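Local structure of cytoplasmic protein (Cryptococcus neoformans var. grubii serotype A, 7LPO) at residues H27-R39 with Y669-D681. The protein probably acts as a steryl-beta-glucosidase of glycoside hydrolase family 5, splitting glucose from sterol glucosides. Numbering follows the deposited sequence.
Sequences HFQDVNGRSLVLR and YPVATVGIPERID
Ser35 O takes two bonds, one from Thr673 N at 2.8 Å and one from a water that also donates to Pro670 O and accepts from Thr673 OG1. With Ser35 N to Thr673 O at 2.7 Å this makes a hydrogen-bonded antiparallel pair, through which an early strand of the family 5 catalytic barrel joins the C-terminal beta domain. Thr673 OG1 is held further by Tyr691 in the neighbouring strand 689-696. Beside the pair, Ser35 OG donates to Gly675 O at 2.7 Å; chi1 of -63° puts OG anti to the carbonyl carbon, facing the loop that leads into strand 676-681. Next to Ser35 CB, CD of Pro677 lies over one face of the His27 ring, off-centre toward the rim, while CG2 of Ile676 approaches His27 NE2 obliquely. Leu36 and Ala672, a non-hydrogen-bonded pair, point to the side of the sheet opposite Ser35 and Thr673, CD2 of Leu36 touching CB of Ala672 at 3.6 Å. The Ala672 methyl sits over the centre of the Arg34 guanidinium, 3.4 Å above its plane. The Arg34 chain bends at chi3 (-56°), and its guanidinium is fixed by Asp30, whose OD2, lying in the guanidinium plane, takes NE on its syn side at 2.8 Å, and by Glu708 of the C-terminal domain, which pairs with NH1. Val671 and Ala672 both face Glu708 of strand 707-710 in a classic beta bulge, and the chain turns a corner there; Val37 N still bonds Val671 O, from above the carbonyl plane. Farther along, Arg39, its chain extended from CG to NE and its NH2 in a salt bridge with Asp561, runs past Tyr669, guanidinium and ring 25° apart, and makes a CH-pi contact with CD 3.9 Å from the ring centroid. The ring's CD2 meets CG1 of Val37, and Val37 O lies at its edge, near CE2.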
loop_
_atom_site.group_PDB
_atom_site.type_symbol
_atom_site.label_atom_id
_atom_site.label_comp_id
_atom_site.label_asym_id
_atom_site.label_seq_id
_atom_site.Cartn_x
_atom_site.Cartn_y
_atom_site.Cartn_z
ATOM N N HIS A 27 -12.883 -11.044 -13.420
ATOM C CA HIS A 27 -11.762 -10.444 -14.122
ATOM C C HIS A 27 -12.198 -9.138 -14.753
ATOM O O HIS A 27 -13.342 -8.996 -15.195
ATOM C CB HIS A 27 -11.212 -11.350 -15.222
ATOM C CG HIS A 27 -10.902 -12.735 -14.760
ATOM N ND1 HIS A 27 -9.649 -13.111 -14.328
ATOM C CD2 HIS A 27 -11.684 -13.836 -14.657
ATOM C CE1 HIS A 27 -9.672 -14.385 -13.980
ATOM N NE2 HIS A 27 -10.896 -14.847 -14.167
ATOM N N PHE A 28 -11.269 -8.186 -14.786
ATOM C CA PHE A 28 -11.446 -6.992 -15.590
ATOM C C PHE A 28 -11.670 -7.406 -17.035
ATOM O O PHE A 28 -11.056 -8.360 -17.529
ATOM C CB PHE A 28 -10.209 -6.100 -15.506
ATOM C CG PHE A 28 -9.944 -5.517 -14.149
ATOM C CD1 PHE A 28 -10.885 -4.740 -13.508
ATOM C CD2 PHE A 28 -8.716 -5.713 -13.535
ATOM C CE1 PHE A 28 -10.620 -4.178 -12.269
ATOM C CE2 PHE A 28 -8.442 -5.161 -12.291
ATOM C CZ PHE A 28 -9.397 -4.388 -11.658
ATOM N N GLN A 29 -12.523 -6.664 -17.731
ATOM C CA GLN A 29 -12.784 -6.940 -19.137
ATOM C C GLN A 29 -12.872 -5.650 -19.936
ATOM O O GLN A 29 -13.418 -4.652 -19.453
ATOM C CB GLN A 29 -14.100 -7.694 -19.340
ATOM C CG GLN A 29 -14.227 -9.009 -18.645
ATOM C CD GLN A 29 -15.669 -9.458 -18.602
ATOM O OE1 GLN A 29 -16.497 -8.862 -17.906
ATOM N NE2 GLN A 29 -15.990 -10.476 -19.378
ATOM N N ASP A 30 -12.376 -5.689 -21.175
ATOM C CA ASP A 30 -12.587 -4.605 -22.119
ATOM C C ASP A 30 -13.934 -4.816 -22.804
ATOM O O ASP A 30 -14.624 -5.807 -22.562
ATOM C CB ASP A 30 -11.421 -4.511 -23.107
ATOM C CG ASP A 30 -11.354 -5.672 -24.079
ATOM O OD1 ASP A 30 -12.287 -6.510 -24.143
ATOM O OD2 ASP A 30 -10.335 -5.734 -24.801
ATOM N N VAL A 31 -14.322 -3.876 -23.670
ATOM C CA VAL A 31 -15.659 -3.898 -24.249
ATOM C C VAL A 31 -15.866 -5.042 -25.231
ATOM O O VAL A 31 -17.010 -5.331 -25.597
ATOM C CB VAL A 31 -15.965 -2.550 -24.931
ATOM C CG1 VAL A 31 -15.838 -1.407 -23.913
ATOM C CG2 VAL A 31 -15.055 -2.333 -26.127
ATOM N N ASN A 32 -14.803 -5.726 -25.642
ATOM C CA ASN A 32 -14.926 -6.869 -26.534
ATOM C C ASN A 32 -14.839 -8.199 -25.798
ATOM O O ASN A 32 -14.671 -9.242 -26.437
ATOM C CB ASN A 32 -13.865 -6.783 -27.625
ATOM C CG ASN A 32 -14.093 -5.603 -28.556
ATOM O OD1 ASN A 32 -15.218 -5.341 -28.985
ATOM N ND2 ASN A 32 -13.028 -4.877 -28.863
ATOM N N GLY A 33 -14.953 -8.181 -24.470
ATOM C CA GLY A 33 -15.001 -9.385 -23.675
ATOM C C GLY A 33 -13.662 -9.966 -23.270
ATOM O O GLY A 33 -13.637 -11.000 -22.595
ATOM N N ARG A 34 -12.552 -9.342 -23.642
ATOM C CA ARG A 34 -11.248 -9.884 -23.288
ATOM C C ARG A 34 -10.974 -9.697 -21.801
ATOM O O ARG A 34 -11.211 -8.623 -21.243
ATOM C CB ARG A 34 -10.155 -9.203 -24.109
ATOM C CG ARG A 34 -10.272 -9.434 -25.613
ATOM C CD ARG A 34 -9.003 -9.013 -26.345
ATOM N NE ARG A 34 -8.648 -7.614 -26.091
ATOM C CZ ARG A 34 -7.501 -7.053 -26.461
ATOM N NH1 ARG A 34 -6.583 -7.764 -27.101
ATOM N NH2 ARG A 34 -7.267 -5.776 -26.189
ATOM N N SER A 35 -10.476 -10.755 -21.161
ATOM C CA SER A 35 -10.023 -10.645 -19.780
ATOM C C SER A 35 -8.711 -9.876 -19.734
ATOM O O SER A 35 -7.750 -10.229 -20.420
ATOM C CB SER A 35 -9.833 -12.026 -19.162
ATOM O OG SER A 35 -11.050 -12.733 -19.094
ATOM N N LEU A 36 -8.670 -8.824 -18.924
ATOM C CA LEU A 36 -7.492 -7.977 -18.801
ATOM C C LEU A 36 -6.741 -8.288 -17.514
ATOM O O LEU A 36 -7.351 -8.578 -16.479
ATOM C CB LEU A 36 -7.881 -6.500 -18.812
ATOM C CG LEU A 36 -8.715 -6.027 -20.001
ATOM C CD1 LEU A 36 -9.121 -4.577 -19.826
ATOM C CD2 LEU A 36 -7.961 -6.223 -21.308
ATOM N N VAL A 37 -5.412 -8.222 -17.587
ATOM C CA VAL A 37 -4.551 -8.318 -16.414
ATOM C C VAL A 37 -3.792 -7.005 -16.295
ATOM O O VAL A 37 -3.098 -6.597 -17.237
ATOM C CB VAL A 37 -3.579 -9.504 -16.495
ATOM C CG1 VAL A 37 -2.602 -9.471 -15.301
ATOM C CG2 VAL A 37 -4.338 -10.826 -16.532
ATOM N N LEU A 38 -3.930 -6.343 -15.146
ATOM C CA LEU A 38 -3.306 -5.050 -14.903
ATOM C C LEU A 38 -2.147 -5.232 -13.936
ATOM O O LEU A 38 -2.340 -5.700 -12.807
ATOM C CB LEU A 38 -4.311 -4.042 -14.345
ATOM C CG LEU A 38 -5.483 -3.706 -15.266
ATOM C CD1 LEU A 38 -6.464 -2.814 -14.498
ATOM C CD2 LEU A 38 -5.019 -3.029 -16.547
ATOM N N ARG A 39 -0.956 -4.836 -14.372
ATOM C CA ARG A 39 0.254 -5.000 -13.589
ATOM C C ARG A 39 1.101 -3.750 -13.710
ATOM O O ARG A 39 1.266 -3.195 -14.801
ATOM C CB ARG A 39 1.042 -6.230 -14.045
ATOM C CG ARG A 39 0.429 -7.509 -13.511
ATOM C CD ARG A 39 1.137 -8.767 -14.011
ATOM N NE ARG A 39 0.471 -9.927 -13.439
ATOM C CZ ARG A 39 0.908 -11.176 -13.513
ATOM N NH1 ARG A 39 2.039 -11.453 -14.147
ATOM N NH2 ARG A 39 0.203 -12.147 -12.932
ATOM N N TYR A 669 3.625 -11.891 -19.345
ATOM C CA TYR A 669 2.279 -12.101 -18.832
ATOM C C TYR A 669 1.276 -11.683 -19.900
ATOM O O TYR A 669 1.607 -10.893 -20.792
ATOM C CB TYR A 669 2.043 -11.315 -17.532
ATOM C CG TYR A 669 1.828 -9.842 -17.707
ATOM C CD1 TYR A 669 2.897 -8.985 -17.905
ATOM C CD2 TYR A 669 0.551 -9.300 -17.640
ATOM C CE1 TYR A 669 2.699 -7.622 -18.060
ATOM C CE2 TYR A 669 0.339 -7.948 -17.779
ATOM C CZ TYR A 669 1.416 -7.112 -17.991
ATOM O OH TYR A 669 1.203 -5.767 -18.135
ATOM N N PRO A 670 0.042 -12.208 -19.821
ATOM C CA PRO A 670 -1.003 -11.866 -20.798
ATOM C C PRO A 670 -1.725 -10.574 -20.439
ATOM O O PRO A 670 -2.448 -10.502 -19.442
ATOM C CB PRO A 670 -1.941 -13.080 -20.737
ATOM C CG PRO A 670 -1.816 -13.556 -19.303
ATOM C CD PRO A 670 -0.400 -13.235 -18.859
ATOM N N VAL A 671 -1.561 -9.559 -21.286
ATOM C CA VAL A 671 -2.214 -8.276 -21.051
ATOM C C VAL A 671 -3.718 -8.380 -21.287
ATOM O O VAL A 671 -4.515 -7.757 -20.571
ATOM C CB VAL A 671 -1.577 -7.197 -21.945
ATOM C CG1 VAL A 671 -2.371 -5.923 -21.862
ATOM C CG2 VAL A 671 -0.127 -6.962 -21.555
ATOM N N ALA A 672 -4.132 -9.150 -22.293
ATOM C CA ALA A 672 -5.543 -9.254 -22.637
ATOM C C ALA A 672 -5.779 -10.608 -23.274
ATOM O O ALA A 672 -4.987 -11.055 -24.109
ATOM C CB ALA A 672 -5.986 -8.136 -23.585
ATOM N N THR A 673 -6.868 -11.257 -22.873
ATOM C CA THR A 673 -7.080 -12.654 -23.205
ATOM C C THR A 673 -8.500 -12.894 -23.681
ATOM O O THR A 673 -9.462 -12.465 -23.035
ATOM C CB THR A 673 -6.800 -13.555 -21.999
ATOM O OG1 THR A 673 -5.409 -13.516 -21.683
ATOM C CG2 THR A 673 -7.212 -14.974 -22.311
ATOM N N VAL A 674 -8.620 -13.598 -24.805
ATOM C CA VAL A 674 -9.897 -14.139 -25.251
ATOM C C VAL A 674 -10.125 -15.409 -24.438
ATOM O O VAL A 674 -9.494 -16.439 -24.684
ATOM C CB VAL A 674 -9.910 -14.412 -26.756
ATOM C CG1 VAL A 674 -11.175 -15.157 -27.134
ATOM C CG2 VAL A 674 -9.775 -13.100 -27.529
ATOM N N GLY A 675 -11.017 -15.337 -23.464
ATOM C CA GLY A 675 -11.187 -16.401 -22.501
ATOM C C GLY A 675 -10.763 -15.972 -21.111
ATOM O O GLY A 675 -10.616 -14.786 -20.808
ATOM N N ILE A 676 -10.554 -16.965 -20.257
ATOM C CA ILE A 676 -10.274 -16.766 -18.838
ATOM C C ILE A 676 -8.855 -17.253 -18.556
ATOM O O ILE A 676 -8.533 -18.413 -18.861
ATOM C CB ILE A 676 -11.287 -17.511 -17.956
ATOM C CG1 ILE A 676 -12.701 -16.984 -18.191
ATOM C CG2 ILE A 676 -10.910 -17.378 -16.480
ATOM C CD1 ILE A 676 -12.870 -15.506 -17.889
ATOM N N PRO A 677 -7.983 -16.426 -17.979
ATOM C CA PRO A 677 -6.656 -16.926 -17.596
ATOM C C PRO A 677 -6.798 -18.080 -16.619
ATOM O O PRO A 677 -7.489 -17.972 -15.605
ATOM C CB PRO A 677 -5.977 -15.709 -16.945
ATOM C CG PRO A 677 -6.767 -14.514 -17.390
ATOM C CD PRO A 677 -8.177 -15.011 -17.606
ATOM N N GLU A 678 -6.140 -19.193 -16.925
ATOM C CA GLU A 678 -6.186 -20.366 -16.060
ATOM C C GLU A 678 -4.896 -20.581 -15.282
ATOM O O GLU A 678 -4.945 -20.849 -14.077
ATOM C CB GLU A 678 -6.509 -21.624 -16.881
ATOM C CG GLU A 678 -6.649 -22.874 -16.028
ATOM C CD GLU A 678 -7.917 -23.649 -16.318
ATOM O OE1 GLU A 678 -7.807 -24.797 -16.786
ATOM O OE2 GLU A 678 -9.021 -23.114 -16.079
ATOM N N ARG A 679 -3.737 -20.478 -15.934
ATOM C CA ARG A 679 -2.477 -20.747 -15.251
ATOM C C ARG A 679 -1.326 -20.029 -15.944
ATOM O O ARG A 679 -1.239 -20.020 -17.176
ATOM C CB ARG A 679 -2.176 -22.255 -15.194
ATOM C CG ARG A 679 -1.252 -22.589 -14.047
ATOM C CD ARG A 679 -0.660 -23.982 -14.012
ATOM N NE ARG A 679 0.539 -23.898 -13.172
ATOM C CZ ARG A 679 0.546 -23.976 -11.840
ATOM N NH1 ARG A 679 -0.579 -24.191 -11.170
ATOM N NH2 ARG A 679 1.691 -23.842 -11.173
ATOM N N ILE A 680 -0.432 -19.451 -15.143
ATOM C CA ILE A 680 0.789 -18.833 -15.647
ATOM C C ILE A 680 1.977 -19.414 -14.903
ATOM O O ILE A 680 1.956 -19.511 -13.671
ATOM C CB ILE A 680 0.789 -17.306 -15.476
ATOM C CG1 ILE A 680 -0.286 -16.659 -16.337
ATOM C CG2 ILE A 680 2.162 -16.750 -15.834
ATOM C CD1 ILE A 680 -0.669 -15.283 -15.845
ATOM N N ASP A 681 3.027 -19.763 -15.647
ATOM C CA ASP A 681 4.265 -20.269 -15.072
ATOM C C ASP A 681 5.431 -19.628 -15.806
ATOM O O ASP A 681 5.469 -19.626 -17.040
ATOM C CB ASP A 681 4.357 -21.796 -15.179
ATOM C CG ASP A 681 3.400 -22.514 -14.240
ATOM O OD1 ASP A 681 3.517 -22.350 -13.004
ATOM O OD2 ASP A 681 2.537 -23.261 -14.738
HETATM O O HOH W 1 -5.294 -11.475 -19.821
#